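Local atomic coordinates of pectate lyase II (Xanthomonas campestris pv. campestris, PDB entry 2QY1), a protein that probably cleaves pectate, the de-esterified form of pectin, by beta-elimination as a secreted member of polysaccharide lyase family 1. Residues Y5-T9 and S127-V131; G87-G92 and S115-N121. The protein carries 2 engineered substitutions. All coordinates share one frame. Residue numbers count along the deposited sequence, not the author numbering.

Both contacts belong to the right-handed parallel beta-helix known for this family. Contact 2 pairs strands 87-91 and 116-119, neighbours in one four-stranded parallel sheet. Contact 1 lays the N-terminal loop 5-9 over the corner at Lys128 and the start of strand 129-137, which belongs to another sheet. Strand 116-119 of contact 2 is followed in the chain by strand 129-137, which carries segment 127-131 of contact 1. Their centres are about 14 Å apart. They meet between the sheets, where Ile129 CG2 packs 3.9 Å from Leu118 CD2 and Val131 CG1 packs 3.9 Å from Ile116 CD1. The chain between 5-9 and 127-131 includes both segments of contact 2.

Contact 1 of 2, residues Y5-T9 and S127-V131; sequences YGAGT and SKIWV. Engineered in segment 5-9: Gly8 (natural residue Ala).
Segment 5-9 is a loop with a type II beta turn from Gly6 to Thr9. Engineered Gly8 (natural residue Ala) is the turn's third residue, a position its positive phi suits. Thr9 N and Thr9 OG1 both donate to Gly6 O, at 3.3 and 2.7 Å. Segment 127-131 turns a corner at Lys128 (54/70), then runs extended. Gly6 CA lies 5.1 Å from Lys128 CA. The Lys128 CA-CB bond points sideways, but rotamers m, m, m, t bring NZ near enough to donate to Tyr5 O (2.9 Å) and Ala7 O (2.7 Å). Thr9 (chi1 m) points toward the strand: its OG1 lies 3.2 Å from Lys128 C, and its CG2 4.0 Å from Trp130 CB. Trp130 CA-CB points toward 5-9, chi1 t swings the indole past the loop, and NE1 is hydrogen-bonded to Ser167 OG. Tyr5 (chi1 m) points sideways, and its ring meets Tyr304 edge-to-face. Ile129 CA-CB points away; its side chain packs on Leu118. Here an N-terminal loop covers a turn between two sheets of a parallel beta-helix.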
ATOM      1  N   TYR A   5      -6.776   5.019  10.766  1.00 21.85           N
ATOM      2  CA  TYR A   5      -7.710   3.903  10.933  1.00 22.00           C
ATOM      3  C   TYR A   5      -7.055   2.643  11.513  1.00 22.11           C
ATOM      4  O   TYR A   5      -7.734   1.807  12.115  1.00 22.00           O
ATOM      5  CB  TYR A   5      -8.423   3.579   9.620  1.00 21.99           C
ATOM      6  CG  TYR A   5      -9.557   4.521   9.258  1.00 22.01           C
ATOM      7  CD1 TYR A   5     -10.671   4.662  10.090  1.00 21.92           C
ATOM      8  CD2 TYR A   5      -9.531   5.246   8.067  1.00 21.76           C
ATOM      9  CE1 TYR A   5     -11.721   5.520   9.753  1.00 22.43           C
ATOM     10  CE2 TYR A   5     -10.578   6.103   7.719  1.00 22.42           C
ATOM     11  CZ  TYR A   5     -11.666   6.234   8.565  1.00 22.16           C
ATOM     12  OH  TYR A   5     -12.699   7.077   8.224  1.00 22.55           O
ATOM     13  N   GLY A   6      -5.740   2.520  11.338  1.00 22.12           N
ATOM     14  CA  GLY A   6      -4.982   1.407  11.916  1.00 22.17           C
ATOM     15  C   GLY A   6      -4.490   1.666  13.333  1.00 22.18           C
ATOM     16  O   GLY A   6      -3.713   0.877  13.872  1.00 22.24           O
ATOM     17  N   ALA A   7      -4.944   2.764  13.942  1.00 22.18           N
ATOM     18  CA  ALA A   7      -4.524   3.129  15.299  1.00 22.20           C
ATOM     19  C   ALA A   7      -4.880   2.043  16.309  1.00 22.31           C
ATOM     20  O   ALA A   7      -5.939   1.422  16.219  1.00 22.21           O
ATOM     21  CB  ALA A   7      -5.128   4.462  15.715  1.00 22.34           C
ATOM     22  N   GLY A   8      -3.985   1.812  17.261  1.00 22.45           N
ATOM     23  CA  GLY A   8      -4.198   0.788  18.276  1.00 22.65           C
ATOM     24  C   GLY A   8      -3.642  -0.572  17.899  1.00 22.60           C
ATOM     25  O   GLY A   8      -3.660  -1.495  18.711  1.00 22.74           O
ATOM     26  N   THR A   9      -3.157  -0.702  16.663  1.00 22.45           N
ATOM     27  CA  THR A   9      -2.493  -1.927  16.214  1.00 22.32           C
ATOM     28  C   THR A   9      -1.153  -2.058  16.936  1.00 22.19           C
ATOM     29  O   THR A   9      -0.338  -1.139  16.906  1.00 22.23           O
ATOM     30  CB  THR A   9      -2.271  -1.941  14.680  1.00 22.28           C
ATOM     31  OG1 THR A   9      -3.533  -1.842  14.010  1.00 22.63           O
ATOM     32  CG2 THR A   9      -1.573  -3.226  14.241  1.00 21.61           C
ATOM     33  N   SER A 127      -8.276  -7.023   9.923  1.00 20.04           N
ATOM     34  CA  SER A 127      -8.527  -5.704  10.505  1.00 20.07           C
ATOM     35  C   SER A 127      -7.412  -5.331  11.472  1.00 19.97           C
ATOM     36  O   SER A 127      -6.705  -6.205  11.978  1.00 19.68           O
ATOM     37  CB  SER A 127      -9.887  -5.653  11.209  1.00 20.21           C
ATOM     38  OG  SER A 127      -9.907  -6.452  12.375  1.00 20.17           O
ATOM     39  N   LYS A 128      -7.279  -4.031  11.727  1.00 19.90           N
ATOM     40  CA  LYS A 128      -6.188  -3.475  12.526  1.00 20.06           C
ATOM     41  C   LYS A 128      -4.847  -3.940  11.965  1.00 19.71           C
ATOM     42  O   LYS A 128      -4.151  -4.757  12.569  1.00 19.63           O
ATOM     43  CB  LYS A 128      -6.330  -3.803  14.024  1.00 20.31           C
ATOM     44  CG  LYS A 128      -7.652  -3.358  14.695  1.00 21.92           C
ATOM     45  CD  LYS A 128      -8.149  -1.967  14.261  1.00 24.54           C
ATOM     46  CE  LYS A 128      -7.349  -0.828  14.880  1.00 25.50           C
ATOM     47  NZ  LYS A 128      -8.008   0.509  14.688  1.00 25.67           N
ATOM     48  N   ILE A 129      -4.512  -3.428  10.785  1.00 19.51           N
ATOM     49  CA  ILE A 129      -3.242  -3.737  10.137  1.00 19.20           C
ATOM     50  C   ILE A 129      -2.432  -2.450   9.999  1.00 19.26           C
ATOM     51  O   ILE A 129      -2.974  -1.405   9.635  1.00 19.12           O
ATOM     52  CB  ILE A 129      -3.434  -4.388   8.732  1.00 19.17           C
ATOM     53  CG1 ILE A 129      -4.538  -5.467   8.735  1.00 19.43           C
ATOM     54  CG2 ILE A 129      -2.093  -4.921   8.187  1.00 19.22           C
ATOM     55  CD1 ILE A 129      -4.268  -6.710   9.603  1.00 19.31           C
ATOM     56  N   TRP A 130      -1.141  -2.527  10.309  1.00 19.02           N
ATOM     57  CA  TRP A 130      -0.249  -1.388  10.171  1.00 19.15           C
ATOM     58  C   TRP A 130       0.884  -1.736   9.222  1.00 19.19           C
ATOM     59  O   TRP A 130       1.758  -2.535   9.557  1.00 19.27           O
ATOM     60  CB  TRP A 130       0.308  -0.973  11.538  1.00 18.98           C
ATOM     61  CG  TRP A 130       1.018   0.361  11.549  1.00 19.19           C
ATOM     62  CD1 TRP A 130       0.792   1.429  10.719  1.00 19.24           C
ATOM     63  CD2 TRP A 130       2.034   0.782  12.473  1.00 19.17           C
ATOM     64  NE1 TRP A 130       1.616   2.479  11.060  1.00 19.28           N
ATOM     65  CE2 TRP A 130       2.388   2.110  12.130  1.00 18.80           C
ATOM     66  CE3 TRP A 130       2.686   0.164  13.552  1.00 19.26           C
ATOM     67  CZ2 TRP A 130       3.368   2.831  12.827  1.00 19.40           C
ATOM     68  CZ3 TRP A 130       3.662   0.882  14.246  1.00 19.33           C
ATOM     69  CH2 TRP A 130       3.990   2.205  13.880  1.00 19.28           C
ATOM     70  N   VAL A 131       0.844  -1.151   8.029  1.00 19.10           N
ATOM     71  CA  VAL A 131       1.899  -1.326   7.034  1.00 18.99           C
ATOM     72  C   VAL A 131       2.747  -0.051   7.082  1.00 19.09           C
ATOM     73  O   VAL A 131       2.320   0.996   6.601  1.00 18.94           O
ATOM     74  CB  VAL A 131       1.309  -1.574   5.619  1.00 18.98           C
ATOM     75  CG1 VAL A 131       2.417  -1.684   4.561  1.00 18.67           C
ATOM     76  CG2 VAL A 131       0.437  -2.837   5.614  1.00 18.76           C
TER

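Contact 2 of 2, residues G87-G92 and S115-N121; sequences GIRVVG and SISLEGN
Glu119 lays its side chain over Val91 and carries its carboxylate to Arg89. Glu119 CG is 3.9 Å from Val91 CB. The two acid oxygens take the edge of the guanidinium in a salt bridge: Arg89 NE to Glu119 OE2 at 2.7 Å, and Arg89 NH1 to Glu119 OE1 at 3.0 Å. Arg89 is extended (t, t, t, chi4 -154°). Glu119 has an off-well chi1 of 29°, then chi2 t and chi3 -52°. Ser117 (chi1 t) donates from OG to Glu119 OE2 at 2.8 Å. Arg89 NH2 also makes a weak hydrogen bond to Gln67.

Strands 87-91 and 116-119 run parallel, 11° apart, with axes 4.7 Å from each other. The register is Ile88-Ile116, Arg89-Ser117, Val90-Leu118 and Val91-Glu119. Five backbone hydrogen bonds hold it: Ile88 N to Ser115 O (2.8 Å), Ser117 N to Ile88 O (2.9 Å), Val90 N to Ser117 O (2.8 Å), Glu119 N to Val90 O (2.8 Å) and Gly92 N to Glu119 O (3.0 Å). Such in-register stacking of successive coils is the hallmark of the parallel beta-helix.

The face with Ile88, Ile116, Val90 and Leu118 turns inward. Both isoleucines are m, t and touch Ile99 of strand 97-105. Val90 (t) meets Leu118 (m, t), with Val90 CB 3.8 Å from Leu118 CD2. At the end of the pair, Gly92 has a positive phi (78/-144), where a residue with a CB would be strained and tight against the Asn121 side chain. Asn121 (chi1 p) points toward 87-92 and rests against Val91 and Gly92.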
ATOM      1  N   GLY A  87       7.256 -11.768  -0.954  1.00 19.48           N
ATOM      2  CA  GLY A  87       6.140 -10.937  -0.516  1.00 19.83           C
ATOM      3  C   GLY A  87       5.472 -11.470   0.735  1.00 19.96           C
ATOM      4  O   GLY A  87       5.831 -12.540   1.237  1.00 19.44           O
ATOM      5  N   ILE A  88       4.500 -10.714   1.241  1.00 20.24           N
ATOM      6  CA  ILE A  88       3.771 -11.074   2.458  1.00 20.72           C
ATOM      7  C   ILE A  88       2.274 -10.971   2.201  1.00 20.99           C
ATOM      8  O   ILE A  88       1.803 -10.024   1.561  1.00 20.99           O
ATOM      9  CB  ILE A  88       4.152 -10.173   3.664  1.00 20.88           C
ATOM     10  CG1 ILE A  88       5.646 -10.294   3.988  1.00 20.88           C
ATOM     11  CG2 ILE A  88       3.322 -10.536   4.906  1.00 20.66           C
ATOM     12  CD1 ILE A  88       6.187  -9.149   4.842  1.00 21.28           C
ATOM     13  N   ARG A  89       1.539 -11.951   2.711  1.00 20.92           N
ATOM     14  CA  ARG A  89       0.099 -12.008   2.546  1.00 21.25           C
ATOM     15  C   ARG A  89      -0.585 -12.191   3.900  1.00 20.56           C
ATOM     16  O   ARG A  89      -0.220 -13.079   4.668  1.00 20.66           O
ATOM     17  CB  ARG A  89      -0.229 -13.175   1.628  1.00 21.64           C
ATOM     18  CG  ARG A  89      -1.554 -13.106   0.947  1.00 24.02           C
ATOM     19  CD  ARG A  89      -1.687 -14.351   0.089  1.00 27.21           C
ATOM     20  NE  ARG A  89      -3.049 -14.555  -0.372  1.00 29.11           N
ATOM     21  CZ  ARG A  89      -3.563 -15.737  -0.692  1.00 29.77           C
ATOM     22  NH1 ARG A  89      -4.817 -15.812  -1.105  1.00 30.41           N
ATOM     23  NH2 ARG A  89      -2.829 -16.840  -0.593  1.00 30.48           N
ATOM     24  N   VAL A  90      -1.567 -11.343   4.191  1.00 20.26           N
ATOM     25  CA  VAL A  90      -2.387 -11.491   5.400  1.00 19.90           C
ATOM     26  C   VAL A  90      -3.820 -11.788   4.971  1.00 19.84           C
ATOM     27  O   VAL A  90      -4.446 -10.992   4.275  1.00 19.55           O
ATOM     28  CB  VAL A  90      -2.334 -10.241   6.312  1.00 19.79           C
ATOM     29  CG1 VAL A  90      -3.158 -10.467   7.572  1.00 19.68           C
ATOM     30  CG2 VAL A  90      -0.892  -9.903   6.683  1.00 19.94           C
ATOM     31  N   VAL A  91      -4.337 -12.943   5.383  1.00 19.77           N
ATOM     32  CA  VAL A  91      -5.592 -13.428   4.818  1.00 19.91           C
ATOM     33  C   VAL A  91      -6.564 -14.032   5.850  1.00 19.71           C
ATOM     34  O   VAL A  91      -6.155 -14.689   6.817  1.00 19.37           O
ATOM     35  CB  VAL A  91      -5.319 -14.362   3.578  1.00 20.25           C
ATOM     36  CG1 VAL A  91      -4.404 -15.513   3.940  1.00 20.75           C
ATOM     37  CG2 VAL A  91      -6.604 -14.862   2.933  1.00 20.17           C
ATOM     38  N   GLY A  92      -7.849 -13.763   5.644  1.00 19.57           N
ATOM     39  CA  GLY A  92      -8.918 -14.357   6.440  1.00 19.71           C
ATOM     40  C   GLY A  92      -9.105 -13.714   7.800  1.00 19.91           C
ATOM     41  O   GLY A  92      -8.945 -12.501   7.951  1.00 19.76           O
ATOM     42  N   SER A 115       3.492  -7.785  -3.296  1.00 23.49           N
ATOM     43  CA  SER A 115       4.480  -7.413  -2.284  1.00 23.30           C
ATOM     44  C   SER A 115       3.894  -7.495  -0.879  1.00 22.83           C
ATOM     45  O   SER A 115       4.376  -8.253  -0.042  1.00 22.45           O
ATOM     46  CB  SER A 115       5.053  -6.021  -2.562  1.00 23.46           C
ATOM     47  OG  SER A 115       5.799  -6.007  -3.766  1.00 24.66           O
ATOM     48  N   ILE A 116       2.860  -6.701  -0.626  1.00 22.43           N
ATOM     49  CA  ILE A 116       2.138  -6.753   0.641  1.00 22.16           C
ATOM     50  C   ILE A 116       0.651  -6.803   0.310  1.00 22.25           C
ATOM     51  O   ILE A 116       0.100  -5.854  -0.253  1.00 22.42           O
ATOM     52  CB  ILE A 116       2.482  -5.547   1.555  1.00 22.16           C
ATOM     53  CG1 ILE A 116       3.973  -5.565   1.928  1.00 21.98           C
ATOM     54  CG2 ILE A 116       1.599  -5.543   2.810  1.00 22.00           C
ATOM     55  CD1 ILE A 116       4.491  -4.270   2.557  1.00 22.29           C
ATOM     56  N   SER A 117       0.017  -7.923   0.638  1.00 21.82           N
ATOM     57  CA  SER A 117      -1.377  -8.143   0.276  1.00 21.91           C
ATOM     58  C   SER A 117      -2.221  -8.502   1.485  1.00 21.74           C
ATOM     59  O   SER A 117      -1.884  -9.416   2.240  1.00 21.74           O
ATOM     60  CB  SER A 117      -1.487  -9.245  -0.782  1.00 22.10           C
ATOM     61  OG  SER A 117      -2.844  -9.556  -1.053  1.00 22.73           O
ATOM     62  N   LEU A 118      -3.323  -7.778   1.651  1.00 21.25           N
ATOM     63  CA  LEU A 118      -4.283  -8.033   2.711  1.00 21.00           C
ATOM     64  C   LEU A 118      -5.592  -8.462   2.065  1.00 21.32           C
ATOM     65  O   LEU A 118      -6.099  -7.777   1.178  1.00 21.17           O
ATOM     66  CB  LEU A 118      -4.496  -6.765   3.548  1.00 20.73           C
ATOM     67  CG  LEU A 118      -3.266  -5.932   3.934  1.00 20.32           C
ATOM     68  CD1 LEU A 118      -3.686  -4.647   4.654  1.00 20.42           C
ATOM     69  CD2 LEU A 118      -2.283  -6.734   4.786  1.00 19.16           C
ATOM     70  N   GLU A 119      -6.143  -9.593   2.491  1.00 21.66           N
ATOM     71  CA  GLU A 119      -7.341 -10.111   1.826  1.00 22.61           C
ATOM     72  C   GLU A 119      -8.349 -10.808   2.725  1.00 22.11           C
ATOM     73  O   GLU A 119      -8.016 -11.733   3.472  1.00 21.84           O
ATOM     74  CB  GLU A 119      -6.972 -11.012   0.636  1.00 22.70           C
ATOM     75  CG  GLU A 119      -5.644 -11.740   0.772  1.00 24.34           C
ATOM     76  CD  GLU A 119      -5.164 -12.325  -0.539  1.00 24.54           C
ATOM     77  OE1 GLU A 119      -5.946 -13.052  -1.186  1.00 26.84           O
ATOM     78  OE2 GLU A 119      -4.001 -12.060  -0.916  1.00 27.56           O
ATOM     79  N   GLY A 120      -9.594 -10.351   2.630  1.00 21.77           N
ATOM     80  CA  GLY A 120     -10.709 -11.053   3.239  1.00 21.54           C
ATOM     81  C   GLY A 120     -11.056 -12.281   2.421  1.00 21.54           C
ATOM     82  O   GLY A 120     -10.753 -12.351   1.226  1.00 21.25           O
ATOM     83  N   ASN A 121     -11.668 -13.262   3.076  1.00 21.40           N
ATOM     84  CA  ASN A 121     -12.242 -14.421   2.398  1.00 21.55           C
ATOM     85  C   ASN A 121     -13.474 -14.912   3.159  1.00 21.55           C
ATOM     86  O   ASN A 121     -13.978 -14.204   4.033  1.00 21.50           O
ATOM     87  CB  ASN A 121     -11.198 -15.534   2.167  1.00 21.74           C
ATOM     88  CG  ASN A 121     -10.553 -16.045   3.461  1.00 21.94           C
ATOM     89  OD1 ASN A 121      -9.453 -16.603   3.432  1.00 23.63           O
ATOM     90  ND2 ASN A 121     -11.228 -15.870   4.582  1.00 20.89           N
TER